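Local coordinates for protein NAD-dependent aldehyde dehydrogenase (Burkholderia multivorans, PDB 5UJU) that probably oxidises aldehydes to carboxylic acids with NAD+ as the hydride acceptor, as a member of the aldehyde dehydrogenase family, at residues T469-E478 and V497-G508; Q313-V321 and P538-F549. All coordinates share one frame; numbering follows the deposited sequence.

Interaction 1. Residues T469-E478 and V497-G508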
ATOM      1  N   THR A 469      18.893  17.289  28.476  1.00 39.40           N
ATOM      2  CA  THR A 469      17.724  17.146  27.624  1.00 40.04           C
ATOM      3  C   THR A 469      18.145  16.945  26.176  1.00 44.96           C
ATOM      4  O   THR A 469      17.494  16.193  25.436  1.00 41.62           O
ATOM      5  CB  THR A 469      16.824  18.377  27.773  1.00 38.05           C
ATOM      6  OG1 THR A 469      16.199  18.343  29.059  1.00 40.32           O
ATOM      7  CG2 THR A 469      15.715  18.393  26.700  1.00 34.16           C
ATOM      8  N   ALA A 470      19.248  17.585  25.764  1.00 40.10           N
ATOM      9  CA  ALA A 470      19.810  17.336  24.440  1.00 36.02           C
ATOM     10  C   ALA A 470      20.066  15.846  24.230  1.00 40.43           C
ATOM     11  O   ALA A 470      19.661  15.271  23.209  1.00 37.99           O
ATOM     12  CB  ALA A 470      21.103  18.143  24.261  1.00 40.63           C
ATOM     13  N   GLN A 471      20.678  15.186  25.221  1.00 36.27           N
ATOM     14  CA  GLN A 471      20.889  13.744  25.107  1.00 35.97           C
ATOM     15  C   GLN A 471      19.576  12.965  25.187  1.00 42.18           C
ATOM     16  O   GLN A 471      19.386  11.993  24.446  1.00 37.60           O
ATOM     17  CB  GLN A 471      21.845  13.253  26.183  1.00 39.42           C
ATOM     18  CG  GLN A 471      22.135  11.766  26.075  1.00 39.69           C
ATOM     19  CD  GLN A 471      23.160  11.287  27.082  1.00 44.29           C
ATOM     20  OE1 GLN A 471      23.008  11.477  28.288  1.00 50.06           O
ATOM     21  NE2 GLN A 471      24.209  10.649  26.588  1.00 44.58           N
ATOM     22  N   SER A 472      18.665  13.359  26.083  1.00 40.37           N
ATOM     23  CA  SER A 472      17.378  12.672  26.171  1.00 39.23           C
ATOM     24  C   SER A 472      16.685  12.630  24.815  1.00 38.32           C
ATOM     25  O   SER A 472      16.176  11.584  24.387  1.00 36.64           O
ATOM     26  CB  SER A 472      16.475  13.365  27.190  1.00 38.01           C
ATOM     27  OG  SER A 472      17.057  13.408  28.475  1.00 34.46           O
ATOM     28  N   LEU A 473      16.671  13.769  24.122  1.00 34.08           N
ATOM     29  CA  LEU A 473      15.937  13.876  22.868  1.00 37.04           C
ATOM     30  C   LEU A 473      16.651  13.138  21.748  1.00 37.49           C
ATOM     31  O   LEU A 473      16.003  12.516  20.896  1.00 36.83           O
ATOM     32  CB  LEU A 473      15.738  15.348  22.504  1.00 31.81           C
ATOM     33  CG  LEU A 473      14.663  16.028  23.345  1.00 39.21           C
ATOM     34  CD1 LEU A 473      14.703  17.530  23.143  1.00 37.45           C
ATOM     35  CD2 LEU A 473      13.273  15.447  22.996  1.00 39.71           C
ATOM     36  N   ASP A 474      17.981  13.222  21.714  1.00 40.82           N
ATOM     37  CA  ASP A 474      18.731  12.468  20.716  1.00 38.59           C
ATOM     38  C   ASP A 474      18.531  10.973  20.921  1.00 40.60           C
ATOM     39  O   ASP A 474      18.328  10.219  19.958  1.00 41.60           O
ATOM     40  CB  ASP A 474      20.214  12.827  20.788  1.00 41.64           C
ATOM     41  CG  ASP A 474      21.037  12.109  19.728  1.00 49.12           C
ATOM     42  OD1 ASP A 474      20.777  12.325  18.526  1.00 52.24           O
ATOM     43  OD2 ASP A 474      21.930  11.315  20.089  1.00 50.47           O
ATOM     44  N   LEU A 475      18.586  10.529  22.178  1.00 36.14           N
ATOM     45  CA  LEU A 475      18.391   9.122  22.490  1.00 40.04           C
ATOM     46  C   LEU A 475      16.978   8.661  22.134  1.00 38.43           C
ATOM     47  O   LEU A 475      16.799   7.592  21.536  1.00 35.90           O
ATOM     48  CB  LEU A 475      18.685   8.893  23.968  1.00 50.72           C
ATOM     49  CG  LEU A 475      18.861   7.442  24.381  1.00 55.99           C
ATOM     50  CD1 LEU A 475      19.904   6.802  23.496  1.00 51.09           C
ATOM     51  CD2 LEU A 475      19.276   7.375  25.836  1.00 57.17           C
ATOM     52  N   ALA A 476      15.963   9.461  22.478  1.00 34.51           N
ATOM     53  CA  ALA A 476      14.581   9.050  22.249  1.00 32.70           C
ATOM     54  C   ALA A 476      14.291   8.885  20.760  1.00 35.09           C
ATOM     55  O   ALA A 476      13.690   7.886  20.339  1.00 37.21           O
ATOM     56  CB  ALA A 476      13.620  10.055  22.876  1.00 31.47           C
ATOM     57  N   GLY A 477      14.719   9.853  19.944  1.00 33.32           N
ATOM     58  CA  GLY A 477      14.533   9.736  18.503  1.00 35.03           C
ATOM     59  C   GLY A 477      15.289   8.562  17.909  1.00 38.11           C
ATOM     60  O   GLY A 477      14.796   7.885  17.003  1.00 33.70           O
ATOM     61  N   GLU A 478      16.503   8.311  18.405  1.00 36.05           N
ATOM     62  CA  GLU A 478      17.284   7.189  17.903  1.00 35.19           C
ATOM     63  C   GLU A 478      16.627   5.862  18.252  1.00 38.97           C
ATOM     64  O   GLU A 478      16.536   4.966  17.404  1.00 39.70           O
ATOM     65  CB  GLU A 478      18.704   7.243  18.465  1.00 40.24           C
ATOM     66  CG  GLU A 478      19.540   6.025  18.142  1.00 43.06           C
ATOM     67  CD  GLU A 478      20.894   6.036  18.844  1.00 50.80           C
ATOM     68  OE1 GLU A 478      21.372   7.123  19.237  1.00 51.82           O
ATOM     69  OE2 GLU A 478      21.479   4.950  18.996  1.00 54.81           O
ATOM     70  N   VAL A 497      13.020  23.536  23.154  1.00 39.42           N
ATOM     71  CA  VAL A 497      12.969  22.108  23.451  1.00 37.40           C
ATOM     72  C   VAL A 497      11.743  21.465  22.793  1.00 43.23           C
ATOM     73  O   VAL A 497      11.824  20.360  22.235  1.00 42.58           O
ATOM     74  CB  VAL A 497      12.997  21.875  24.971  1.00 36.18           C
ATOM     75  CG1 VAL A 497      12.812  20.377  25.277  1.00 38.57           C
ATOM     76  CG2 VAL A 497      14.312  22.430  25.579  1.00 35.68           C
ATOM     77  N   ILE A 498      10.588  22.137  22.845  1.00 36.19           N
ATOM     78  CA  ILE A 498       9.421  21.607  22.137  1.00 39.42           C
ATOM     79  C   ILE A 498       9.727  21.449  20.655  1.00 39.15           C
ATOM     80  O   ILE A 498       9.340  20.453  20.026  1.00 41.74           O
ATOM     81  CB  ILE A 498       8.195  22.507  22.366  1.00 42.78           C
ATOM     82  CG1 ILE A 498       7.932  22.648  23.860  1.00 40.81           C
ATOM     83  CG2 ILE A 498       6.981  21.908  21.689  1.00 39.59           C
ATOM     84  CD1 ILE A 498       7.623  21.328  24.528  1.00 41.33           C
ATOM     85  N   ASP A 499      10.437  22.421  20.074  1.00 44.96           N
ATOM     86  CA  ASP A 499      10.841  22.303  18.676  1.00 47.99           C
ATOM     87  C   ASP A 499      11.715  21.074  18.467  1.00 46.13           C
ATOM     88  O   ASP A 499      11.495  20.299  17.531  1.00 43.22           O
ATOM     89  CB  ASP A 499      11.580  23.568  18.227  1.00 57.27           C
ATOM     90  CG  ASP A 499      10.650  24.747  18.015  1.00 69.84           C
ATOM     91  OD1 ASP A 499       9.416  24.535  17.998  1.00 71.77           O
ATOM     92  OD2 ASP A 499      11.153  25.889  17.878  1.00 76.05           O
ATOM     93  N   ALA A 500      12.706  20.873  19.344  1.00 45.24           N
ATOM     94  CA  ALA A 500      13.564  19.700  19.233  1.00 37.64           C
ATOM     95  C   ALA A 500      12.770  18.410  19.402  1.00 38.50           C
ATOM     96  O   ALA A 500      13.098  17.393  18.778  1.00 39.81           O
ATOM     97  CB  ALA A 500      14.697  19.776  20.263  1.00 36.94           C
ATOM     98  N   ALA A 501      11.715  18.428  20.221  1.00 31.81           N
ATOM     99  CA  ALA A 501      10.921  17.219  20.383  1.00 29.70           C
ATOM    100  C   ALA A 501      10.152  16.894  19.104  1.00 28.81           C
ATOM    101  O   ALA A 501      10.018  15.720  18.752  1.00 37.03           O
ATOM    102  CB  ALA A 501       9.986  17.332  21.590  1.00 27.56           C
ATOM    103  N   HIS A 502       9.658  17.916  18.383  1.00 32.26           N
ATOM    104  CA  HIS A 502       9.052  17.661  17.078  0.51 37.06           C
ATOM    105  C   HIS A 502      10.059  17.004  16.137  1.00 37.07           C
ATOM    106  O   HIS A 502       9.717  16.071  15.399  1.00 31.32           O
ATOM    107  CB  HIS A 502       8.507  18.966  16.478  0.51 36.12           C
ATOM    108  CG  HIS A 502       7.185  19.403  17.046  0.51 33.64           C
ATOM    109  ND1 HIS A 502       7.074  20.353  18.043  0.51 36.55           N
ATOM    110  CD2 HIS A 502       5.918  19.036  16.741  0.51 30.33           C
ATOM    111  CE1 HIS A 502       5.800  20.544  18.333  0.51 29.62           C
ATOM    112  NE2 HIS A 502       5.076  19.752  17.561  0.51 32.01           N
ATOM    113  N   GLU A 503      11.313  17.482  16.158  1.00 35.62           N
ATOM    114  CA  GLU A 503      12.349  16.896  15.314  1.00 35.76           C
ATOM    115  C   GLU A 503      12.602  15.444  15.699  1.00 35.38           C
ATOM    116  O   GLU A 503      12.802  14.585  14.828  1.00 40.62           O
ATOM    117  CB  GLU A 503      13.647  17.705  15.422  1.00 40.10           C
ATOM    118  CG  GLU A 503      13.598  19.052  14.731  1.00 56.18           C
ATOM    119  CD  GLU A 503      13.288  18.938  13.252  1.00 78.50           C
ATOM    120  OE1 GLU A 503      14.050  18.259  12.530  1.00 85.83           O
ATOM    121  OE2 GLU A 503      12.276  19.528  12.813  1.00 86.48           O
ATOM    122  N   ALA A 504      12.596  15.155  17.002  1.00 32.30           N
ATOM    123  CA  ALA A 504      12.793  13.789  17.477  1.00 38.05           C
ATOM    124  C   ALA A 504      11.640  12.886  17.054  1.00 38.53           C
ATOM    125  O   ALA A 504      11.849  11.712  16.727  1.00 37.60           O
ATOM    126  CB  ALA A 504      12.956  13.782  19.003  1.00 31.37           C
ATOM    127  N   ALA A 505      10.415  13.408  17.068  1.00 35.08           N
ATOM    128  CA  ALA A 505       9.278  12.595  16.652  1.00 32.36           C
ATOM    129  C   ALA A 505       9.348  12.266  15.166  1.00 34.82           C
ATOM    130  O   ALA A 505       9.049  11.134  14.758  1.00 32.11           O
ATOM    131  CB  ALA A 505       7.973  13.317  16.981  1.00 30.16           C
ATOM    132  N   VAL A 506       9.750  13.239  14.345  1.00 33.37           N
ATOM    133  CA  VAL A 506       9.901  13.004  12.911  1.00 32.69           C
ATOM    134  C   VAL A 506      10.995  11.980  12.653  1.00 37.77           C
ATOM    135  O   VAL A 506      10.824  11.057  11.848  1.00 36.74           O
ATOM    136  CB  VAL A 506      10.172  14.329  12.177  1.00 35.43           C
ATOM    137  CG1 VAL A 506      10.777  14.087  10.807  1.00 39.71           C
ATOM    138  CG2 VAL A 506       8.876  15.090  12.040  1.00 38.65           C
ATOM    139  N   ARG A 507      12.139  12.131  13.333  1.00 40.11           N
ATOM    140  CA  ARG A 507      13.210  11.147  13.206  1.00 38.63           C
ATOM    141  C   ARG A 507      12.729   9.767  13.630  1.00 36.41           C
ATOM    142  O   ARG A 507      12.930   8.779  12.914  1.00 35.23           O
ATOM    143  CB  ARG A 507      14.418  11.563  14.049  1.00 38.12           C
ATOM    144  CG  ARG A 507      15.534  10.519  14.062  1.00 34.43           C
ATOM    145  CD  ARG A 507      16.572  10.871  15.112  1.00 32.14           C
ATOM    146  NE  ARG A 507      17.757  10.020  15.076  1.00 36.25           N
ATOM    147  CZ  ARG A 507      18.738  10.078  15.981  1.00 45.37           C
ATOM    148  NH1 ARG A 507      18.664  10.943  17.001  1.00 33.83           N
ATOM    149  NH2 ARG A 507      19.794   9.274  15.874  1.00 44.75           N
ATOM    150  N   GLY A 508      12.074   9.685  14.791  1.00 34.22           N
ATOM    151  CA  GLY A 508      11.618   8.409  15.309  1.00 32.07           C
ATOM    152  C   GLY A 508      10.341   7.872  14.679  1.00 36.33           C
ATOM    153  O   GLY A 508       9.941   6.750  15.003  1.00 36.39           O
TER
HETATM  154  O   HOH W   1      16.339  12.470  17.892  1.00 34.88           O
HETATM  155  O   HOH W   2      21.832   9.397  17.623  1.00 44.83           O
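Leu-473 enters the surface of helix 497-508 as a knob in a hole formed by Val-497, Ala-500, Ala-501 and Ala-504. Its two methyls divide the work: CD1 meets Ala-500 CB at 3.7 Å and also touches Val-497 CG1, the Leu-473 and Val-497 side chains crossing at about a right angle, whereas CD2 settles 3.9 Å from Ala-501 CA and lies alongside the methyls of Ala-501 and Ala-504. One turn earlier, Thr-469 and Val-497 reach tip to tip, with CG2 of the threonine 3.8 Å from CG1 of the valine; the threonine hydroxyl is directed instead to Asp-327.

The segment axes cross at -20° and come within 8.1 Å, so the helices run nearly parallel. This is what successive beta-alpha-beta crossovers produce in the alpha/beta domain: helix 469-483 leads from strand 460-466 to strand 487-491, and helix 495-508 continues to strand 511-514. Their convergence is greatest at the glycines, where Gly-477 CA and Gly-508 CA are 4.5 Å apart.

Arg-507 borders this end. With CG anti to the backbone N (chi1 175°) and an extended chain as far as NE, it passes the backbone of Gly-477 and lays one guanidinium face over Glu-478, whose CB is 3.5 Å from Arg-507 NH2. NH1 forms a salt bridge with Asp-474 OD1 at 2.9 Å, approaching from 55° out of the carboxylate plane. Two waters lie at the guanidinium edge: one links NH1 to Leu-473 O, the other accepts from NH2. Glu-478 OE1, 4.3 Å from Arg-507 NH2, lies well out of the guanidinium plane, so their direct pairing is probably of charge only, although the water at NH2 also lies in reach of OE1; OE2 pairs with Arg-449.

Interaction 2. Residues Q313-V321 and P538-F549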
ATOM      1  N   GLN A 313      -0.592  -9.149   1.315  1.00 29.89           N
ATOM      2  CA  GLN A 313      -0.331  -7.834   1.896  1.00 33.14           C
ATOM      3  C   GLN A 313      -0.409  -7.963   3.406  1.00 27.57           C
ATOM      4  O   GLN A 313      -1.443  -8.383   3.937  1.00 27.49           O
ATOM      5  CB  GLN A 313      -1.365  -6.825   1.439  1.00 36.46           C
ATOM      6  CG  GLN A 313      -1.376  -6.569  -0.002  1.00 51.36           C
ATOM      7  CD  GLN A 313      -2.718  -6.039  -0.397  1.00 63.98           C
ATOM      8  OE1 GLN A 313      -3.373  -5.333   0.373  1.00 66.34           O
ATOM      9  NE2 GLN A 313      -3.178  -6.433  -1.558  1.00 65.70           N
ATOM     10  N   VAL A 314       0.675  -7.621   4.098  1.00 23.23           N
ATOM     11  CA  VAL A 314       0.810  -7.852   5.531  1.00 24.78           C
ATOM     12  C   VAL A 314       0.823  -6.514   6.263  1.00 31.08           C
ATOM     13  O   VAL A 314       1.639  -5.634   5.953  1.00 26.85           O
ATOM     14  CB  VAL A 314       2.074  -8.668   5.839  1.00 30.98           C
ATOM     15  CG1 VAL A 314       2.162  -8.974   7.325  1.00 29.24           C
ATOM     16  CG2 VAL A 314       2.058  -9.952   5.042  1.00 34.85           C
ATOM     17  N   TYR A 315      -0.079  -6.365   7.232  1.00 25.84           N
ATOM     18  CA  TYR A 315      -0.166  -5.189   8.089  1.00 25.18           C
ATOM     19  C   TYR A 315       0.123  -5.622   9.514  1.00 28.93           C
ATOM     20  O   TYR A 315      -0.521  -6.541  10.021  1.00 24.90           O
ATOM     21  CB  TYR A 315      -1.549  -4.552   8.000  1.00 25.15           C
ATOM     22  CG  TYR A 315      -1.986  -4.313   6.571  1.00 22.61           C
ATOM     23  CD1 TYR A 315      -1.700  -3.108   5.937  1.00 25.53           C
ATOM     24  CD2 TYR A 315      -2.674  -5.290   5.856  1.00 25.60           C
ATOM     25  CE1 TYR A 315      -2.084  -2.869   4.639  1.00 30.33           C
ATOM     26  CE2 TYR A 315      -3.060  -5.071   4.542  1.00 27.25           C
ATOM     27  CZ  TYR A 315      -2.757  -3.856   3.938  1.00 33.33           C
ATOM     28  OH  TYR A 315      -3.136  -3.601   2.645  1.00 31.76           O
ATOM     29  N   THR A 316       1.099  -4.977  10.156  1.00 26.90           N
ATOM     30  CA  THR A 316       1.584  -5.467  11.438  1.00 27.22           C
ATOM     31  C   THR A 316       1.581  -4.353  12.468  1.00 30.48           C
ATOM     32  O   THR A 316       1.833  -3.186  12.137  1.00 27.71           O
ATOM     33  CB  THR A 316       3.007  -6.049  11.348  1.00 27.91           C
ATOM     34  OG1 THR A 316       3.905  -5.054  10.832  1.00 32.12           O
ATOM     35  CG2 THR A 316       3.049  -7.297  10.456  1.00 31.03           C
ATOM     36  N   GLU A 317       1.260  -4.744  13.707  1.00 36.10           N
ATOM     37  CA  GLU A 317       1.504  -3.988  14.936  1.00 44.56           C
ATOM     38  C   GLU A 317       2.438  -4.827  15.794  1.00 40.35           C
ATOM     39  O   GLU A 317       2.096  -5.961  16.150  1.00 37.28           O
ATOM     40  CB  GLU A 317       0.215  -3.718  15.711  1.00 55.99           C
ATOM     41  CG  GLU A 317      -0.864  -2.947  14.980  1.00 65.20           C
ATOM     42  CD  GLU A 317      -0.657  -1.453  15.101  1.00 68.72           C
ATOM     43  OE1 GLU A 317       0.038  -1.040  16.055  1.00 69.92           O
ATOM     44  OE2 GLU A 317      -1.204  -0.695  14.271  1.00 66.77           O
ATOM     45  N   LYS A 318       3.605  -4.278  16.125  1.00 29.81           N
ATOM     46  CA  LYS A 318       4.651  -5.015  16.823  1.00 34.89           C
ATOM     47  C   LYS A 318       5.043  -4.252  18.096  1.00 36.89           C
ATOM     48  O   LYS A 318       4.354  -3.329  18.529  1.00 46.39           O
ATOM     49  CB  LYS A 318       5.832  -5.262  15.873  1.00 31.83           C
ATOM     50  CG  LYS A 318       5.424  -6.046  14.587  1.00 34.32           C
ATOM     51  CD  LYS A 318       6.462  -5.932  13.461  1.00 30.04           C
ATOM     52  CE  LYS A 318       6.457  -4.567  12.794  1.00 32.29           C
ATOM     53  NZ  LYS A 318       7.369  -4.549  11.608  1.00 31.33           N
ATOM     54  N   ALA A 319       6.161  -4.634  18.689  1.00 45.08           N
ATOM     55  CA  ALA A 319       6.596  -4.011  19.933  1.00 45.44           C
ATOM     56  C   ALA A 319       7.437  -2.775  19.660  1.00 39.85           C
ATOM     57  O   ALA A 319       8.098  -2.664  18.626  1.00 42.18           O
ATOM     58  CB  ALA A 319       7.409  -4.998  20.773  1.00 42.90           C
ATOM     59  N   GLY A 320       7.415  -1.842  20.607  1.00 37.14           N
ATOM     60  CA  GLY A 320       8.305  -0.702  20.540  1.00 33.86           C
ATOM     61  C   GLY A 320       8.628  -0.230  21.938  1.00 34.15           C
ATOM     62  O   GLY A 320       8.187  -0.817  22.928  1.00 32.97           O
ATOM     63  N   VAL A 321       9.402   0.852  22.007  1.00 35.03           N
ATOM     64  CA  VAL A 321       9.871   1.439  23.261  1.00 29.12           C
ATOM     65  C   VAL A 321       9.217   2.808  23.379  1.00 26.09           C
ATOM     66  O   VAL A 321       9.606   3.755  22.685  1.00 27.06           O
ATOM     67  CB  VAL A 321      11.399   1.549  23.311  1.00 26.04           C
ATOM     68  CG1 VAL A 321      11.845   2.246  24.612  1.00 29.20           C
ATOM     69  CG2 VAL A 321      12.023   0.158  23.191  1.00 34.09           C
ATOM     70  N   PRO A 538       9.949   0.516  13.444  1.00 40.20           N
ATOM     71  CA  PRO A 538       9.733  -0.935  13.582  1.00 37.82           C
ATOM     72  C   PRO A 538       8.577  -1.383  14.471  1.00 38.77           C
ATOM     73  O   PRO A 538       8.370  -2.592  14.589  1.00 42.62           O
ATOM     74  CB  PRO A 538      11.067  -1.421  14.158  1.00 36.58           C
ATOM     75  CG  PRO A 538      12.050  -0.476  13.589  1.00 43.30           C
ATOM     76  CD  PRO A 538      11.370   0.860  13.614  1.00 37.26           C
ATOM     77  N   ALA A 539       7.823  -0.477  15.100  1.00 33.05           N
ATOM     78  CA  ALA A 539       6.702  -0.928  15.927  1.00 35.15           C
ATOM     79  C   ALA A 539       5.463  -1.306  15.109  1.00 28.13           C
ATOM     80  O   ALA A 539       4.564  -1.973  15.639  1.00 32.48           O
ATOM     81  CB  ALA A 539       6.332   0.144  16.953  1.00 35.01           C
ATOM     82  N   ALA A 540       5.393  -0.899  13.845  1.00 29.46           N
ATOM     83  CA  ALA A 540       4.230  -1.174  13.004  1.00 27.76           C
ATOM     84  C   ALA A 540       4.560  -0.756  11.586  1.00 32.95           C
ATOM     85  O   ALA A 540       5.216   0.270  11.387  1.00 32.81           O
ATOM     86  CB  ALA A 540       2.984  -0.416  13.493  1.00 30.81           C
ATOM     87  N   ASN A 541       4.118  -1.551  10.606  1.00 31.15           N
ATOM     88  CA  ASN A 541       4.333  -1.201   9.213  1.00 32.07           C
ATOM     89  C   ASN A 541       3.125  -0.490   8.599  1.00 34.91           C
ATOM     90  O   ASN A 541       3.120  -0.226   7.396  1.00 32.65           O
ATOM     91  CB  ASN A 541       4.714  -2.446   8.393  1.00 30.37           C
ATOM     92  CG  ASN A 541       3.503  -3.366   8.066  1.00 32.67           C
ATOM     93  OD1 ASN A 541       2.393  -3.172   8.564  1.00 33.53           O
ATOM     94  ND2 ASN A 541       3.730  -4.349   7.194  1.00 28.69           N
ATOM     95  N   ALA A 542       2.124  -0.147   9.409  1.00 33.79           N
ATOM     96  CA  ALA A 542       0.926   0.536   8.944  1.00 33.12           C
ATOM     97  C   ALA A 542       0.398   1.419  10.065  1.00 37.86           C
ATOM     98  O   ALA A 542       0.714   1.218  11.243  1.00 36.26           O
ATOM     99  CB  ALA A 542      -0.154  -0.461   8.495  1.00 26.99           C
ATOM    100  N   ALA A 543      -0.400   2.412   9.679  1.00 32.68           N
ATOM    101  CA  ALA A 543      -1.079   3.303  10.609  1.00 31.61           C
ATOM    102  C   ALA A 543      -2.565   2.985  10.669  1.00 36.06           C
ATOM    103  O   ALA A 543      -3.191   2.698   9.642  1.00 29.79           O
ATOM    104  CB  ALA A 543      -0.917   4.765  10.201  1.00 24.48           C
ATOM    105  N   LEU A 544      -3.128   3.078  11.873  1.00 33.70           N
ATOM    106  CA  LEU A 544      -4.569   2.966  12.104  1.00 35.48           C
ATOM    107  C   LEU A 544      -5.127   4.377  12.270  1.00 35.27           C
ATOM    108  O   LEU A 544      -4.890   5.022  13.298  1.00 32.08           O
ATOM    109  CB  LEU A 544      -4.863   2.136  13.351  1.00 35.75           C
ATOM    110  CG  LEU A 544      -4.384   0.697  13.517  1.00 42.47           C
ATOM    111  CD1 LEU A 544      -4.779   0.178  14.913  1.00 45.06           C
ATOM    112  CD2 LEU A 544      -4.950  -0.204  12.411  1.00 42.61           C
ATOM    113  N   ALA A 545      -5.815   4.893  11.248  1.00 33.34           N
ATOM    114  CA  ALA A 545      -5.924   4.294   9.920  1.00 34.82           C
ATOM    115  C   ALA A 545      -5.722   5.413   8.898  1.00 37.43           C
ATOM    116  O   ALA A 545      -5.928   6.589   9.214  1.00 36.30           O
ATOM    117  CB  ALA A 545      -7.277   3.614   9.725  1.00 32.50           C
ATOM    118  N   ASP A 546      -5.295   5.064   7.687  1.00 31.56           N
ATOM    119  CA  ASP A 546      -5.084   6.049   6.632  1.00 33.66           C
ATOM    120  C   ASP A 546      -5.373   5.395   5.283  1.00 33.66           C
ATOM    121  O   ASP A 546      -5.813   4.238   5.213  1.00 30.06           O
ATOM    122  CB  ASP A 546      -3.661   6.625   6.690  1.00 32.91           C
ATOM    123  CG  ASP A 546      -2.575   5.557   6.507  1.00 37.00           C
ATOM    124  OD1 ASP A 546      -2.882   4.370   6.242  1.00 33.87           O
ATOM    125  OD2 ASP A 546      -1.390   5.912   6.625  1.00 34.72           O
ATOM    126  N   ALA A 547      -5.103   6.142   4.208  1.00 30.91           N
ATOM    127  CA  ALA A 547      -5.375   5.638   2.863  1.00 33.32           C
ATOM    128  C   ALA A 547      -4.567   4.386   2.565  1.00 29.04           C
ATOM    129  O   ALA A 547      -5.086   3.438   1.973  1.00 28.13           O
ATOM    130  CB  ALA A 547      -5.096   6.722   1.822  1.00 32.02           C
ATOM    131  N   ALA A 548      -3.287   4.367   2.945  1.00 24.06           N
ATOM    132  CA  ALA A 548      -2.472   3.194   2.665  1.00 27.86           C
ATOM    133  C   ALA A 548      -3.011   1.966   3.385  1.00 26.70           C
ATOM    134  O   ALA A 548      -2.791   0.840   2.935  1.00 24.50           O
ATOM    135  CB  ALA A 548      -1.014   3.438   3.069  1.00 29.73           C
ATOM    136  N   PHE A 549      -3.732   2.166   4.490  1.00 25.16           N
ATOM    137  CA  PHE A 549      -4.243   1.043   5.260  1.00 25.25           C
ATOM    138  C   PHE A 549      -5.346   0.279   4.517  1.00 20.95           C
ATOM    139  O   PHE A 549      -5.573  -0.889   4.849  1.00 26.60           O
ATOM    140  CB  PHE A 549      -4.755   1.519   6.626  1.00 26.68           C
ATOM    141  CG  PHE A 549      -5.129   0.396   7.570  1.00 27.29           C
ATOM    142  CD1 PHE A 549      -4.150  -0.427   8.106  1.00 25.29           C
ATOM    143  CD2 PHE A 549      -6.453   0.161   7.908  1.00 26.91           C
ATOM    144  CE1 PHE A 549      -4.485  -1.462   8.974  1.00 25.28           C
ATOM    145  CE2 PHE A 549      -6.800  -0.862   8.777  1.00 27.67           C
ATOM    146  CZ  PHE A 549      -5.812  -1.680   9.313  1.00 26.50           C
TER
HETATM  147  O   HOH W   3      -4.303  -1.263   1.939  1.00 29.70           O
HETATM  148  O   HOH W   4       9.573  -3.703  16.743  1.00 51.65           O
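Val-314 O accepts from Asn-541 ND2 at 2.8 Å, the donor standing above the carbonyl plane. Next along the strand, Tyr-315 turns its ring edge to the methyl of Ala-542, with CD1 and CB 4.0 Å apart, and meets the Phe-549 ring obliquely, planes at 66°. A water joins its OH to Ala-548 O. At Thr-316, the backbone N donates to Asn-541 OD1 over 2.7 Å, and Thr-316 O receives Asn-541 N. Placed by its chi1 of 77°, the Asn-541 amide thus bonds through both ends to the strand backbone, which fixes its rotation. Glu-317 forms the single bridge with Ala-540, a non-hydrogen-bonded antiparallel pair with CA atoms 4.4 Å apart; its bent side chain brings OE2 to 3.6 Å from Leu-544 CG. Lys-318 N donates to Ala-539 O on the far side of this bridge, and its aliphatic chain passes Pro-538 O before NZ reaches Glu-306. Beyond it, a water bridges Ala-319 O and Pro-538 O. Strand 313-317 is paired through its other edge with strand 290-296 in the sheet of the Rossmann-like coenzyme-binding domain; beyond it the chain leaves that sheet and runs to strand 323-326, the crossing between domains characteristic of aldehyde dehydrogenases.

Interaction 2 lies near the middle of the chain, its centre about 10 Å from the chain centre, whereas interaction 1 sits about 26 Å out, with exposed charged residues along one border. They share no helix or strand and do not touch, their nearest atoms being about 6 Å apart. Strand 323-326, which follows segment 313-321, is nevertheless covered partly by helix 469-483. The chemistry follows the setting: two regular helices, their own backbone bonds already made, meet through methyl groups and a salt bridge, while a strand edge and an irregular coil exchange backbone and amide hydrogen bonds. Beside both contacts salt bridges reach the second subunit: Glu-503 to its Arg-109 and Asp-546 to its Arg-555.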